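Local coordinates for protein putative NAD-dependent epimerase/dehydratase (Bacillus halodurans, PDB 3E8X) that binds NADP through a Rossmann-type nucleotide-binding fold and is probably an epimerase/dehydratase-like member of the short-chain dehydrogenase/reductase family, its substrate unknown, at residues G180-I191 with E219-V230; A72-H80 with L105-T114. One frame throughout, in Å; residues are numbered along the deposited sequence.

Interaction 1 (G180-I191 with E219-V230)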
loop_
_atom_site.group_PDB
_atom_site.type_symbol
_atom_site.label_atom_id
_atom_site.label_comp_id
_atom_site.label_asym_id
_atom_site.label_seq_id
_atom_site.Cartn_x
_atom_site.Cartn_y
_atom_site.Cartn_z
ATOM N N GLY A 180 -32.136 10.280 -2.648
ATOM C CA GLY A 180 -32.511 9.059 -3.352
ATOM C C GLY A 180 -32.091 9.047 -4.814
ATOM O O GLY A 180 -32.476 8.119 -5.545
ATOM N N LYS A 181 -31.341 10.071 -5.250
ATOM C CA LYS A 181 -31.057 10.309 -6.675
ATOM C C LYS A 181 -29.576 10.598 -6.818
ATOM O O LYS A 181 -29.002 11.396 -6.053
ATOM C CB LYS A 181 -31.889 11.454 -7.268
ATOM C CG LYS A 181 -33.419 11.223 -7.344
ATOM C CD LYS A 181 -34.187 12.462 -7.906
ATOM C CE LYS A 181 -35.695 12.153 -8.148
ATOM N NZ LYS A 181 -36.517 13.122 -9.037
ATOM N N VAL A 182 -28.954 9.899 -7.776
ATOM C CA VAL A 182 -27.510 9.916 -7.971
ATOM C C VAL A 182 -27.138 10.060 -9.466
ATOM O O VAL A 182 -28.022 10.064 -10.347
ATOM C CB VAL A 182 -26.806 8.683 -7.314
ATOM C CG1 VAL A 182 -27.041 8.619 -5.763
ATOM C CG2 VAL A 182 -27.190 7.323 -7.985
ATOM N N THR A 183 -25.833 10.238 -9.719
ATOM C CA THR A 183 -25.235 10.101 -11.051
ATOM C C THR A 183 -24.033 9.182 -10.875
ATOM O O THR A 183 -23.321 9.284 -9.877
ATOM C CB THR A 183 -24.657 11.435 -11.640
ATOM O OG1 THR A 183 -25.539 12.492 -11.358
ATOM C CG2 THR A 183 -24.514 11.345 -13.172
ATOM N N VAL A 184 -23.765 8.335 -11.866
ATOM C CA VAL A 184 -22.582 7.468 -11.836
ATOM C C VAL A 184 -21.725 7.658 -13.107
ATOM O O VAL A 184 -22.203 8.163 -14.118
ATOM C CB VAL A 184 -22.976 5.980 -11.668
ATOM C CG1 VAL A 184 -23.623 5.714 -10.275
ATOM C CG2 VAL A 184 -23.904 5.537 -12.857
ATOM N N SER A 185 -20.450 7.250 -13.020
ATOM C CA SER A 185 -19.500 7.244 -14.118
ATOM C C SER A 185 -18.386 6.266 -13.770
ATOM O O SER A 185 -18.099 6.045 -12.581
ATOM C CB SER A 185 -18.896 8.625 -14.306
ATOM O OG SER A 185 -17.939 8.619 -15.346
ATOM N N PRO A 186 -17.789 5.615 -14.781
ATOM C CA PRO A 186 -16.544 4.900 -14.488
ATOM C C PRO A 186 -15.494 5.829 -13.908
ATOM O O PRO A 186 -14.666 5.411 -13.121
ATOM C CB PRO A 186 -16.076 4.382 -15.849
ATOM C CG PRO A 186 -17.090 4.785 -16.829
ATOM C CD PRO A 186 -18.236 5.436 -16.166
ATOM N N HIS A 187 -15.518 7.075 -14.377
ATOM C CA HIS A 187 -14.637 8.085 -13.928
ATOM C C HIS A 187 -15.069 9.469 -14.436
ATOM O O HIS A 187 -15.008 9.740 -15.633
ATOM C CB HIS A 187 -13.215 7.759 -14.396
ATOM C CG HIS A 187 -12.210 8.799 -14.016
ATOM N ND1 HIS A 187 -12.069 9.245 -12.725
ATOM C CD2 HIS A 187 -11.311 9.489 -14.758
ATOM C CE1 HIS A 187 -11.109 10.156 -12.681
ATOM N NE2 HIS A 187 -10.629 10.317 -13.898
ATOM N N PHE A 188 -15.469 10.355 -13.535
ATOM C CA PHE A 188 -15.855 11.689 -13.921
ATOM C C PHE A 188 -14.610 12.502 -14.264
ATOM O O PHE A 188 -13.563 12.373 -13.598
ATOM C CB PHE A 188 -16.561 12.379 -12.771
ATOM C CG PHE A 188 -17.905 11.816 -12.435
ATOM C CD1 PHE A 188 -19.000 12.090 -13.236
ATOM C CD2 PHE A 188 -18.096 11.091 -11.253
ATOM C CE1 PHE A 188 -20.254 11.600 -12.911
ATOM C CE2 PHE A 188 -19.346 10.594 -10.932
ATOM C CZ PHE A 188 -20.415 10.846 -11.751
ATOM N N SER A 189 -14.718 13.323 -15.304
ATOM C CA SER A 189 -13.634 14.210 -15.721
ATOM C C SER A 189 -13.534 15.409 -14.818
ATOM O O SER A 189 -12.500 16.043 -14.783
ATOM C CB SER A 189 -13.842 14.680 -17.157
ATOM O OG SER A 189 -15.154 15.169 -17.281
ATOM N N GLU A 190 -14.606 15.725 -14.103
ATOM C CA GLU A 190 -14.533 16.623 -12.951
ATOM C C GLU A 190 -15.574 16.270 -11.883
ATOM O O GLU A 190 -16.583 15.632 -12.176
ATOM C CB GLU A 190 -14.698 18.064 -13.392
ATOM C CG GLU A 190 -16.090 18.387 -13.899
ATOM C CD GLU A 190 -16.182 19.802 -14.425
ATOM O OE1 GLU A 190 -15.221 20.603 -14.222
ATOM O OE2 GLU A 190 -17.230 20.114 -15.035
ATOM N N ILE A 191 -15.304 16.698 -10.656
ATOM C CA ILE A 191 -16.185 16.476 -9.517
ATOM C C ILE A 191 -16.639 17.858 -9.062
ATOM O O ILE A 191 -15.823 18.659 -8.604
ATOM C CB ILE A 191 -15.439 15.771 -8.342
ATOM C CG1 ILE A 191 -14.869 14.420 -8.784
ATOM C CG2 ILE A 191 -16.335 15.634 -7.106
ATOM C CD1 ILE A 191 -15.889 13.352 -9.136
ATOM N N GLU A 219 -17.681 5.631 -9.869
ATOM C CA GLU A 219 -17.808 6.831 -9.024
ATOM C C GLU A 219 -19.291 7.258 -8.921
ATOM O O GLU A 219 -20.065 7.042 -9.843
ATOM C CB GLU A 219 -16.914 7.955 -9.557
ATOM C CG GLU A 219 -15.428 7.553 -9.578
ATOM C CD GLU A 219 -14.513 8.547 -10.307
ATOM O OE1 GLU A 219 -14.966 9.684 -10.627
ATOM O OE2 GLU A 219 -13.344 8.162 -10.564
ATOM N N VAL A 220 -19.675 7.801 -7.765
ATOM C CA VAL A 220 -21.079 8.144 -7.499
ATOM C C VAL A 220 -21.209 9.488 -6.787
ATOM O O VAL A 220 -20.530 9.727 -5.779
ATOM C CB VAL A 220 -21.856 6.965 -6.799
ATOM C CG1 VAL A 220 -21.284 6.580 -5.416
ATOM C CG2 VAL A 220 -23.385 7.261 -6.811
ATOM N N LEU A 221 -22.033 10.382 -7.385
ATOM C CA LEU A 221 -22.389 11.686 -6.837
ATOM C C LEU A 221 -23.900 11.767 -6.654
ATOM O O LEU A 221 -24.639 10.931 -7.183
ATOM C CB LEU A 221 -21.907 12.810 -7.784
ATOM C CG LEU A 221 -20.389 12.814 -8.125
ATOM C CD1 LEU A 221 -20.020 13.881 -9.152
ATOM C CD2 LEU A 221 -19.530 12.929 -6.855
ATOM N N ASN A 222 -24.398 12.750 -5.890
ATOM C CA ASN A 222 -25.845 13.037 -5.968
ATOM C C ASN A 222 -26.090 13.631 -7.338
ATOM O O ASN A 222 -25.231 14.281 -7.909
ATOM C CB ASN A 222 -26.385 13.974 -4.855
ATOM C CG ASN A 222 -26.717 13.234 -3.532
ATOM O OD1 ASN A 222 -26.164 13.585 -2.509
ATOM N ND2 ASN A 222 -27.643 12.244 -3.554
ATOM N N GLY A 223 -27.285 13.398 -7.848
ATOM C CA GLY A 223 -27.672 13.785 -9.209
ATOM C C GLY A 223 -29.180 13.625 -9.376
ATOM O O GLY A 223 -29.947 13.864 -8.422
ATOM N N ASP A 224 -29.602 13.142 -10.534
ATOM C CA ASP A 224 -31.007 13.167 -10.894
ATOM C C ASP A 224 -31.681 11.829 -11.138
ATOM O O ASP A 224 -32.884 11.777 -11.343
ATOM C CB ASP A 224 -31.149 14.041 -12.123
ATOM C CG ASP A 224 -30.923 15.519 -11.803
ATOM O OD1 ASP A 224 -31.238 15.966 -10.659
ATOM O OD2 ASP A 224 -30.423 16.244 -12.693
ATOM N N THR A 225 -30.925 10.747 -11.111
ATOM C CA THR A 225 -31.454 9.471 -11.470
ATOM C C THR A 225 -31.727 8.670 -10.195
ATOM O O THR A 225 -30.860 8.531 -9.342
ATOM C CB THR A 225 -30.481 8.686 -12.353
ATOM O OG1 THR A 225 -30.016 9.517 -13.413
ATOM C CG2 THR A 225 -31.120 7.412 -12.892
ATOM N N PRO A 226 -32.942 8.121 -10.075
ATOM C CA PRO A 226 -33.215 7.257 -8.930
ATOM C C PRO A 226 -32.207 6.100 -8.783
ATOM O O PRO A 226 -31.852 5.473 -9.762
ATOM C CB PRO A 226 -34.641 6.765 -9.204
ATOM C CG PRO A 226 -35.269 7.877 -10.018
ATOM C CD PRO A 226 -34.138 8.311 -10.928
ATOM N N ILE A 227 -31.791 5.822 -7.550
ATOM C CA ILE A 227 -30.771 4.828 -7.235
ATOM C C ILE A 227 -31.055 3.414 -7.809
ATOM O O ILE A 227 -30.167 2.768 -8.294
ATOM C CB ILE A 227 -30.521 4.763 -5.663
ATOM C CG1 ILE A 227 -29.758 6.016 -5.192
ATOM C CG2 ILE A 227 -29.770 3.446 -5.271
ATOM C CD1 ILE A 227 -29.845 6.338 -3.704
ATOM N N ALA A 228 -32.289 2.935 -7.735
ATOM C CA ALA A 228 -32.675 1.631 -8.297
ATOM C C ALA A 228 -32.383 1.560 -9.800
ATOM O O ALA A 228 -31.829 0.588 -10.270
ATOM C CB ALA A 228 -34.158 1.321 -8.026
ATOM N N LYS A 229 -32.741 2.615 -10.521
ATOM C CA LYS A 229 -32.511 2.696 -11.955
ATOM C C LYS A 229 -31.021 2.795 -12.330
ATOM O O LYS A 229 -30.562 2.188 -13.306
ATOM C CB LYS A 229 -33.331 3.843 -12.537
ATOM C CG LYS A 229 -33.148 4.042 -13.997
ATOM C CD LYS A 229 -34.096 5.094 -14.526
ATOM C CE LYS A 229 -33.813 5.393 -15.945
ATOM N NZ LYS A 229 -34.543 6.597 -16.354
ATOM N N VAL A 230 -30.251 3.548 -11.555
ATOM C CA VAL A 230 -28.811 3.645 -11.781
ATOM C C VAL A 230 -28.178 2.259 -11.667
ATOM O O VAL A 230 -27.334 1.893 -12.483
ATOM C CB VAL A 230 -28.145 4.690 -10.798
ATOM C CG1 VAL A 230 -26.741 4.434 -10.647
ATOM C CG2 VAL A 230 -28.361 6.172 -11.297
HETATM O O HOH W 1 -13.219 5.452 -10.793
HETATM O O HOH W 2 -13.428 11.641 -11.002
#

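Interaction 2 (A72-H80 with L105-T114). With NAP (NADP nicotinamide-adenine-dinucleotide phosphate), chain B.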
loop_
_atom_site.group_PDB
_atom_site.type_symbol
_atom_site.label_atom_id
_atom_site.label_comp_id
_atom_site.label_asym_id
_atom_site.label_seq_id
_atom_site.Cartn_x
_atom_site.Cartn_y
_atom_site.Cartn_z
ATOM N N ALA A 72 -14.600 -7.261 17.097
ATOM C CA ALA A 72 -13.343 -7.591 16.450
ATOM C C ALA A 72 -12.689 -6.277 16.051
ATOM O O ALA A 72 -13.342 -5.258 16.008
ATOM C CB ALA A 72 -13.573 -8.473 15.241
ATOM N N ASN A 73 -11.390 -6.328 15.781
ATOM C CA ASN A 73 -10.558 -5.158 15.563
ATOM C C ASN A 73 -9.685 -5.488 14.340
ATOM O O ASN A 73 -9.054 -6.507 14.299
ATOM C CB ASN A 73 -9.753 -4.945 16.862
ATOM C CG ASN A 73 -8.823 -3.757 16.835
ATOM O OD1 ASN A 73 -8.239 -3.406 15.832
ATOM N ND2 ASN A 73 -8.632 -3.163 18.007
ATOM N N LEU A 74 -9.611 -4.612 13.366
ATOM C CA LEU A 74 -8.775 -4.856 12.166
ATOM C C LEU A 74 -7.250 -4.945 12.443
ATOM O O LEU A 74 -6.494 -5.414 11.598
ATOM C CB LEU A 74 -9.039 -3.778 11.094
ATOM C CG LEU A 74 -10.400 -3.796 10.355
ATOM C CD1 LEU A 74 -10.604 -2.464 9.541
ATOM C CD2 LEU A 74 -10.491 -5.052 9.476
ATOM N N GLU A 75 -6.823 -4.457 13.606
ATOM C CA GLU A 75 -5.446 -4.489 14.009
ATOM C C GLU A 75 -5.081 -5.751 14.802
ATOM O O GLU A 75 -3.911 -5.981 15.076
ATOM C CB GLU A 75 -5.110 -3.234 14.808
ATOM C CG GLU A 75 -5.305 -1.954 13.998
ATOM C CD GLU A 75 -4.777 -0.721 14.684
ATOM O OE1 GLU A 75 -5.485 -0.199 15.561
ATOM O OE2 GLU A 75 -3.666 -0.255 14.326
ATOM N N GLU A 76 -6.072 -6.571 15.139
ATOM C CA GLU A 76 -5.862 -7.807 15.851
ATOM C C GLU A 76 -6.362 -8.959 14.996
ATOM O O GLU A 76 -6.660 -8.767 13.827
ATOM C CB GLU A 76 -6.585 -7.722 17.199
ATOM C CG GLU A 76 -5.982 -6.628 18.077
ATOM C CD GLU A 76 -6.723 -6.352 19.363
ATOM O OE1 GLU A 76 -7.832 -6.886 19.578
ATOM O OE2 GLU A 76 -6.162 -5.557 20.155
ATOM N N ASP A 77 -6.427 -10.162 15.543
ATOM C CA ASP A 77 -6.996 -11.304 14.826
ATOM C C ASP A 77 -8.528 -11.148 14.787
ATOM O O ASP A 77 -9.195 -11.231 15.797
ATOM C CB ASP A 77 -6.611 -12.599 15.543
ATOM C CG ASP A 77 -6.952 -13.844 14.762
ATOM O OD1 ASP A 77 -7.828 -13.810 13.871
ATOM O OD2 ASP A 77 -6.331 -14.881 15.072
ATOM N N PHE A 78 -9.081 -10.904 13.616
ATOM C CA PHE A 78 -10.521 -10.703 13.503
ATOM C C PHE A 78 -11.233 -11.795 12.679
ATOM O O PHE A 78 -12.381 -11.589 12.248
ATOM C CB PHE A 78 -10.821 -9.307 12.939
ATOM C CG PHE A 78 -10.208 -9.044 11.581
ATOM C CD1 PHE A 78 -10.903 -9.324 10.436
ATOM C CD2 PHE A 78 -8.943 -8.514 11.464
ATOM C CE1 PHE A 78 -10.332 -9.108 9.179
ATOM C CE2 PHE A 78 -8.389 -8.288 10.243
ATOM C CZ PHE A 78 -9.083 -8.572 9.102
ATOM N N SER A 79 -10.565 -12.942 12.478
ATOM C CA SER A 79 -11.086 -13.997 11.612
ATOM C C SER A 79 -12.428 -14.551 12.096
ATOM O O SER A 79 -13.272 -14.883 11.287
ATOM C CB SER A 79 -10.073 -15.136 11.388
ATOM O OG SER A 79 -9.474 -15.560 12.580
ATOM N N HIS A 80 -12.640 -14.605 13.408
ATOM C CA HIS A 80 -13.935 -15.055 13.960
ATOM C C HIS A 80 -15.131 -14.288 13.392
ATOM O O HIS A 80 -16.223 -14.845 13.281
ATOM C CB HIS A 80 -13.940 -14.991 15.499
ATOM C CG HIS A 80 -13.764 -13.610 16.064
ATOM N ND1 HIS A 80 -12.540 -12.963 16.095
ATOM C CD2 HIS A 80 -14.648 -12.769 16.657
ATOM C CE1 HIS A 80 -12.684 -11.783 16.674
ATOM N NE2 HIS A 80 -13.952 -11.639 17.019
ATOM N N LEU A 105 -2.641 1.536 8.236
ATOM C CA LEU A 105 -2.968 0.336 8.993
ATOM C C LEU A 105 -4.454 -0.080 8.872
ATOM O O LEU A 105 -4.729 -1.275 8.885
ATOM C CB LEU A 105 -2.515 0.479 10.452
ATOM C CG LEU A 105 -0.986 0.500 10.660
ATOM C CD1 LEU A 105 -0.605 0.684 12.151
ATOM C CD2 LEU A 105 -0.333 -0.807 10.071
ATOM N N ILE A 106 -5.389 0.884 8.728
ATOM C CA ILE A 106 -6.830 0.590 8.617
ATOM C C ILE A 106 -7.282 0.592 7.152
ATOM O O ILE A 106 -7.654 -0.437 6.603
ATOM C CB ILE A 106 -7.687 1.558 9.482
ATOM C CG1 ILE A 106 -7.189 1.536 10.932
ATOM C CG2 ILE A 106 -9.203 1.242 9.394
ATOM C CD1 ILE A 106 -7.323 0.223 11.644
ATOM N N ASP A 107 -7.219 1.747 6.508
ATOM C CA ASP A 107 -7.793 1.894 5.180
ATOM C C ASP A 107 -7.114 0.975 4.163
ATOM O O ASP A 107 -7.772 0.523 3.208
ATOM C CB ASP A 107 -7.734 3.370 4.693
ATOM C CG ASP A 107 -8.348 4.349 5.688
ATOM O OD1 ASP A 107 -9.238 5.126 5.298
ATOM O OD2 ASP A 107 -7.957 4.334 6.876
ATOM N N LEU A 108 -5.805 0.741 4.320
ATOM C CA LEU A 108 -5.055 -0.033 3.334
ATOM C C LEU A 108 -4.841 -1.467 3.821
ATOM O O LEU A 108 -5.367 -2.437 3.240
ATOM C CB LEU A 108 -3.736 0.644 2.993
ATOM C CG LEU A 108 -2.762 -0.098 2.046
ATOM C CD1 LEU A 108 -3.470 -0.639 0.786
ATOM C CD2 LEU A 108 -1.538 0.759 1.618
ATOM N N TRP A 109 -4.059 -1.598 4.902
ATOM C CA TRP A 109 -3.630 -2.896 5.399
ATOM C C TRP A 109 -4.834 -3.661 5.921
ATOM O O TRP A 109 -4.981 -4.824 5.621
ATOM C CB TRP A 109 -2.543 -2.698 6.445
ATOM C CG TRP A 109 -1.943 -3.917 7.049
ATOM C CD1 TRP A 109 -1.914 -4.227 8.367
ATOM C CD2 TRP A 109 -1.217 -4.956 6.377
ATOM N NE1 TRP A 109 -1.215 -5.396 8.559
ATOM C CE2 TRP A 109 -0.786 -5.865 7.354
ATOM C CE3 TRP A 109 -0.876 -5.194 5.042
ATOM C CZ2 TRP A 109 -0.012 -7.008 7.046
ATOM C CZ3 TRP A 109 -0.107 -6.325 4.735
ATOM C CH2 TRP A 109 0.300 -7.223 5.747
ATOM N N GLY A 110 -5.723 -2.987 6.660
ATOM C CA GLY A 110 -6.985 -3.597 7.141
ATOM C C GLY A 110 -7.860 -4.168 6.034
ATOM O O GLY A 110 -8.391 -5.268 6.160
ATOM N N ALA A 111 -8.002 -3.415 4.946
ATOM C CA ALA A 111 -8.743 -3.834 3.773
ATOM C C ALA A 111 -8.103 -5.028 3.130
ATOM O O ALA A 111 -8.792 -5.986 2.772
ATOM C CB ALA A 111 -8.904 -2.667 2.745
ATOM N N ILE A 112 -6.782 -4.979 2.988
ATOM C CA ILE A 112 -6.017 -6.097 2.442
ATOM C C ILE A 112 -6.219 -7.390 3.237
ATOM O O ILE A 112 -6.463 -8.448 2.645
ATOM C CB ILE A 112 -4.497 -5.778 2.301
ATOM C CG1 ILE A 112 -4.294 -4.720 1.179
ATOM C CG2 ILE A 112 -3.695 -7.109 2.128
ATOM C CD1 ILE A 112 -2.800 -4.192 0.994
ATOM N N LYS A 113 -6.148 -7.310 4.554
ATOM C CA LYS A 113 -6.439 -8.458 5.386
ATOM C C LYS A 113 -7.904 -8.923 5.295
ATOM O O LYS A 113 -8.151 -10.116 5.414
ATOM C CB LYS A 113 -6.014 -8.199 6.835
ATOM C CG LYS A 113 -4.462 -7.946 7.044
ATOM C CD LYS A 113 -4.045 -7.813 8.494
ATOM C CE LYS A 113 -4.521 -6.482 9.129
ATOM N NZ LYS A 113 -4.105 -6.285 10.576
ATOM N N THR A 114 -8.874 -8.015 5.107
ATOM C CA THR A 114 -10.301 -8.404 5.003
ATOM C C THR A 114 -10.551 -9.190 3.724
ATOM O O THR A 114 -11.328 -10.151 3.702
ATOM C CB THR A 114 -11.287 -7.183 5.027
ATOM O OG1 THR A 114 -11.096 -6.356 3.859
ATOM C CG2 THR A 114 -11.109 -6.376 6.285
HETATM P PA NAP B . -16.455 7.075 9.615
HETATM O O1A NAP B . -15.082 7.595 10.053
HETATM O O2A NAP B . -17.710 7.676 10.209
HETATM O O5B NAP B . -16.400 5.466 9.788
HETATM C C5B NAP B . -15.190 4.730 10.048
HETATM C C4B NAP B . -15.394 3.558 11.007
HETATM O O4B NAP B . -14.183 2.781 10.977
HETATM C C3B NAP B . -15.638 3.938 12.489
HETATM O O3B NAP B . -16.871 3.431 13.031
HETATM C C2B NAP B . -14.486 3.297 13.245
HETATM O O2B NAP B . -14.793 2.748 14.550
HETATM C C1B NAP B . -14.069 2.188 12.266
HETATM N N9A NAP B . -12.712 1.694 12.614
HETATM C C8A NAP B . -11.614 2.439 12.815
HETATM N N7A NAP B . -10.597 1.627 13.160
HETATM C C5A NAP B . -11.073 0.365 13.169
HETATM C C6A NAP B . -10.510 -0.886 13.444
HETATM N N6A NAP B . -9.206 -0.983 13.778
HETATM N N1A NAP B . -11.266 -2.006 13.401
HETATM C C2A NAP B . -12.558 -1.916 13.078
HETATM N N3A NAP B . -13.138 -0.729 12.807
HETATM C C4A NAP B . -12.415 0.422 12.841
HETATM O O3 NAP B . -16.533 7.263 7.991
HETATM P PN NAP B . -17.856 7.475 7.058
HETATM O O1N NAP B . -18.112 8.956 7.011
HETATM O O2N NAP B . -18.843 6.407 7.475
HETATM O O5D NAP B . -17.339 7.213 5.561
HETATM C C5D NAP B . -17.136 5.891 5.076
HETATM C C4D NAP B . -15.873 5.903 4.233
HETATM O O4D NAP B . -16.011 6.751 3.092
HETATM C C3D NAP B . -14.684 6.444 5.015
HETATM O O3D NAP B . -14.104 5.375 5.778
HETATM C C2D NAP B . -13.807 7.103 3.946
HETATM O O2D NAP B . -12.661 6.344 3.626
HETATM C C1D NAP B . -14.706 7.206 2.691
HETATM N N1N NAP B . -14.793 8.556 2.050
HETATM C C2N NAP B . -14.934 9.696 2.768
HETATM C C3N NAP B . -15.029 10.943 2.112
HETATM C C7N NAP B . -15.226 12.242 2.861
HETATM O O7N NAP B . -15.637 13.236 2.233
HETATM N N7N NAP B . -15.009 12.262 4.187
HETATM C C4N NAP B . -14.976 10.988 0.718
HETATM C C5N NAP B . -14.838 9.807 0.010
HETATM C C6N NAP B . -14.753 8.612 0.705
HETATM P P2B NAP B . -15.172 3.626 15.880
HETATM O O1X NAP B . -16.661 3.838 15.829
HETATM O O2X NAP B . -14.760 2.723 17.039
HETATM O O3X NAP B . -14.393 4.911 15.694
#

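Interaction 1 (G180-I191 with E219-V230)
T183 and L221 exchange backbone hydrogen bonds at the middle of an antiparallel ladder, and S185 and E219 form the next such pair. The strands 181-185 and 219-223 run at 138° to each other. At the other end the chain turns a corner at D224 and T225, so V182 lies opposite N222 in a non-hydrogen-bonded pair, their side chains diverging, and forms a hydrogen-bonded pair with T225. K181 O takes two donors from opposite faces of its carbonyl plane: G223 N, and N222 ND2 at 3.0 Å, nearly straight. The same N222 amide also holds D199 of helix 197-207. This ladder adds 181-185 to strand 216-223, which lies parallel to 164-174 in the large sheet of the Rossmann-type fold. CG of E219 is anti to the carbonyl carbon (chi1 -60°) and the chain is extended beyond it, carrying the carboxylate to the turn after S185. H187 ND1 meets OE2 of E219 on the syn side at 2.7 Å, the imidazole almost perpendicular to the carboxylate, while F188 N comes to OE1 of E219 from above that plane. Two waters tie the same oxygens to P186 O and F188 O. A glutamine in place of E219 has one acceptor oxygen, so either H187 ND1 or F188 N would probably be left facing an NH2 group. L221 CD1 sits over one face of the F188 ring, 4.0 Å from its centroid, and S185 CB covers the opposite face. On the helix side, V230 wedges its two methyls against V182 and V184, and I227 CG1 packs on V182 CG1 at 3.8 Å.

Interaction 2 (A72-H80 with L105-T114)
A bend at chi3 (-72°) in the otherwise extended side chain of K113 turns its ammonium back to the loop 72-80, where NZ meets L74 O at 2.7 Å, in the carbonyl plane. L74 itself has CG anti to its carbonyl carbon (chi1 -71°), which aims its branches at the helix: CD2 reaches CG2 of T114 at 3.5 Å and lies near G110 O, while CD1 rests on CG2 of I106 at 4.0 Å. The lack of a side chain at G110 matters, since a CB there would crowd L74 CD1 and clash with I106 O of the same helix. F78 approaches from the far end of the loop. Its ring presents an edge to the helix, CZ lying 3.8 Å from K113 CB, and one face is overlain off centre by L74 CD2. E75 crosses I106 at about a right angle, its CG 3.8 Å from I106 CD1; its carboxylate makes a salt bridge with K102, one turn before I106 in helix 100-121. N73 shapes the loop: its OD1 accepts from E75 N in an Asx turn, within a type I beta turn from N73 to E76. The second subunit closes the outer side of the helix, where D138 of that chain accepts a hydrogen bond from W109 NE1 and makes a long, weak ion pair with K113. The adenine of NADP lies against N73 and L74 of the loop and I106 of the helix. L74 N stands 3.1 Å from N1A of the cofactor, N6A gives a weak hydrogen bond to N73 OD1, and I106 CD1 closes on that amino group. Loop and helix thus make one wall of the adenine pocket of a Rossmann-type nucleotide-binding domain, as in other short-chain dehydrogenase/reductase proteins.

How the interactions relate
From the N terminus, the chain first passes strands 23-27, 47-52 and 68-71, then enters the loop 72-80. Interaction 2 closes when helix 100-121 returns to that loop, enclosing 24 residues that include strand 87-90. The chain then adds strands 125-129 and 164-174 before interaction 1 opens at G180; 27 residues, among them helix 197-207, separate its two segments before strand 216-223 comes back beside 181-185. The two closures follow in series, neither nested nor crossed. The centres of interactions 1 and 2 are about 30 Å apart, on opposite sides of the chain's centre. Interaction 2 joins loop and helix at the adenine end of NADP, whereas interaction 1 joins strands and the C-terminal helix 227-232.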